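Local coordinates for protein sulfate adenylyltransferase, adenylylsulfate kinase (Thiobacillus denitrificans, PDB 3CR8) that makes 3'-phosphoadenylyl sulfate by transferring phosphate from ATP to adenosine 5'-phosphosulfate, and carries an ATP sulfurylase-like domain without ATP sulfurylase activity, at residues Gln170-Met175 and His197-Gly202. Sequence-based numbering, arbitrary orientation.
Sequences QARQPM and HPQVGG
In the ATP sulfurylase-like domain, a five-stranded parallel sheet of order 3-2-1-4-5 places strands 166-169 and 193-196 side by side. Residues 170-175 and 197-202 lie in the loops that follow these strands. The first segment begins with Gln-Ala-Arg-Gln, which corresponds to the QXRN motif of ATP sulfurylases, with Gln173 at the asparagine position. Gln199 N donates to Ala171 O at 2.6 Å, nearly along the C=O axis.

The Gln199 side chain crosses the first loop and lies beside that of Arg172, pointing the same way, with amide and guanidinium planes 32° apart. Gln199 CB lies 3.7 Å from Ala171 O. A turn about CB-CG (chi2 135°) brings CD within 3.8 Å of Gln170 O. At the tip, OE1 lies 3.4 Å from Gln170 O; both are acceptors, so no hydrogen bond forms. OE1 is farther from Arg172 CB and NE, and NE2 lies near Gln170 CB. Leu234, Pro238 and Arg249 also touch this side chain. An alanine here would probably loosen the packing against Gln170 and Arg172, since every contact beyond CB would go.

Gln170 runs alongside His197, whose ring meets Phe256 edge-to-face. Gln170 NE2 lies at the ring edge, 4.1 Å from His197 CD2.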
loop_
_atom_site.group_PDB
_atom_site.type_symbol
_atom_site.label_atom_id
_atom_site.label_comp_id
_atom_site.label_asym_id
_atom_site.label_seq_id
_atom_site.Cartn_x
_atom_site.Cartn_y
_atom_site.Cartn_z
ATOM N N GLN A 170 -15.965 13.130 -31.522
ATOM C CA GLN A 170 -16.180 14.523 -31.187
ATOM C C GLN A 170 -16.929 14.681 -29.884
ATOM O O GLN A 170 -18.031 15.204 -29.859
ATOM C CB GLN A 170 -16.925 15.214 -32.320
ATOM C CG GLN A 170 -15.984 15.765 -33.400
ATOM C CD GLN A 170 -16.585 15.816 -34.816
ATOM O OE1 GLN A 170 -17.799 15.838 -35.009
ATOM N NE2 GLN A 170 -15.719 15.837 -35.806
ATOM N N ALA A 171 -16.306 14.248 -28.794
ATOM C CA ALA A 171 -16.972 14.137 -27.498
ATOM C C ALA A 171 -17.686 15.399 -27.031
ATOM O O ALA A 171 -17.219 16.510 -27.268
ATOM C CB ALA A 171 -15.986 13.683 -26.449
ATOM N N ARG A 172 -18.820 15.207 -26.364
ATOM C CA ARG A 172 -19.519 16.306 -25.717
ATOM C C ARG A 172 -19.598 16.080 -24.210
ATOM O O ARG A 172 -20.142 16.917 -23.484
ATOM C CB ARG A 172 -20.917 16.488 -26.297
ATOM C CG ARG A 172 -21.799 15.270 -26.133
ATOM C CD ARG A 172 -23.004 15.370 -27.058
ATOM N NE ARG A 172 -22.600 15.282 -28.458
ATOM C CZ ARG A 172 -22.646 14.164 -29.181
ATOM N NH1 ARG A 172 -23.103 13.025 -28.649
ATOM N NH2 ARG A 172 -22.245 14.187 -30.448
ATOM N N GLN A 173 -19.052 14.953 -23.753
ATOM C CA GLN A 173 -19.055 14.605 -22.338
ATOM C C GLN A 173 -17.961 13.602 -22.022
ATOM O O GLN A 173 -17.483 12.916 -22.916
ATOM C CB GLN A 173 -20.394 14.013 -21.965
ATOM C CG GLN A 173 -20.744 12.767 -22.746
ATOM C CD GLN A 173 -21.747 11.885 -21.996
ATOM O OE1 GLN A 173 -22.426 11.043 -22.601
ATOM N NE2 GLN A 173 -21.838 12.073 -20.668
ATOM N N PRO A 174 -17.571 13.495 -20.746
ATOM C CA PRO A 174 -16.395 12.703 -20.386
ATOM C C PRO A 174 -16.508 11.284 -20.844
ATOM O O PRO A 174 -17.600 10.767 -21.038
ATOM C CB PRO A 174 -16.368 12.744 -18.864
ATOM C CG PRO A 174 -17.146 13.921 -18.516
ATOM C CD PRO A 174 -18.218 14.061 -19.563
ATOM N N MET A 175 -15.346 10.665 -20.994
ATOM C CA MET A 175 -15.208 9.317 -21.492
ATOM C C MET A 175 -14.844 8.385 -20.348
ATOM O O MET A 175 -13.936 8.687 -19.570
ATOM C CB MET A 175 -14.103 9.305 -22.559
ATOM C CG MET A 175 -13.846 7.957 -23.187
ATOM S SD MET A 175 -12.794 8.056 -24.633
ATOM C CE MET A 175 -13.931 8.700 -25.861
ATOM N N HIS A 197 -11.676 14.433 -30.119
ATOM C CA HIS A 197 -11.979 15.780 -30.606
ATOM C C HIS A 197 -13.143 16.354 -29.827
ATOM O O HIS A 197 -14.200 16.548 -30.381
ATOM C CB HIS A 197 -12.340 15.670 -32.095
ATOM C CG HIS A 197 -11.876 16.815 -32.941
ATOM N ND1 HIS A 197 -10.875 17.678 -32.558
ATOM C CD2 HIS A 197 -12.256 17.207 -34.183
ATOM C CE1 HIS A 197 -10.670 18.569 -33.514
ATOM N NE2 HIS A 197 -11.493 18.304 -34.510
ATOM N N PRO A 198 -12.969 16.619 -28.525
ATOM C CA PRO A 198 -14.102 17.056 -27.685
ATOM C C PRO A 198 -14.633 18.455 -28.034
ATOM O O PRO A 198 -13.837 19.403 -28.150
ATOM C CB PRO A 198 -13.508 17.098 -26.271
ATOM C CG PRO A 198 -12.191 16.442 -26.351
ATOM C CD PRO A 198 -11.712 16.581 -27.763
ATOM N N GLN A 199 -15.954 18.591 -28.175
ATOM C CA GLN A 199 -16.541 19.907 -28.406
ATOM C C GLN A 199 -16.268 20.873 -27.242
ATOM O O GLN A 199 -16.487 20.551 -26.076
ATOM C CB GLN A 199 -18.022 19.787 -28.733
ATOM C CG GLN A 199 -18.272 19.762 -30.215
ATOM C CD GLN A 199 -19.260 18.690 -30.627
ATOM O OE1 GLN A 199 -19.928 18.080 -29.784
ATOM N NE2 GLN A 199 -19.355 18.449 -31.935
ATOM N N VAL A 200 -15.764 22.056 -27.556
ATOM C CA VAL A 200 -15.218 22.878 -26.493
ATOM C C VAL A 200 -15.724 24.335 -26.371
ATOM O O VAL A 200 -15.235 25.118 -25.548
ATOM C CB VAL A 200 -13.692 22.955 -26.624
ATOM C CG1 VAL A 200 -13.182 24.363 -26.359
ATOM C CG2 VAL A 200 -13.048 21.948 -25.699
ATOM N N GLY A 201 -16.733 24.685 -27.150
ATOM C CA GLY A 201 -17.228 26.046 -27.170
ATOM C C GLY A 201 -18.005 26.564 -25.981
ATOM O O GLY A 201 -19.036 26.027 -25.607
ATOM N N GLY A 202 -17.525 27.648 -25.395
ATOM C CA GLY A 202 -18.173 28.252 -24.255
ATOM C C GLY A 202 -17.546 29.595 -24.011
ATOM O O GLY A 202 -16.791 30.019 -24.828
#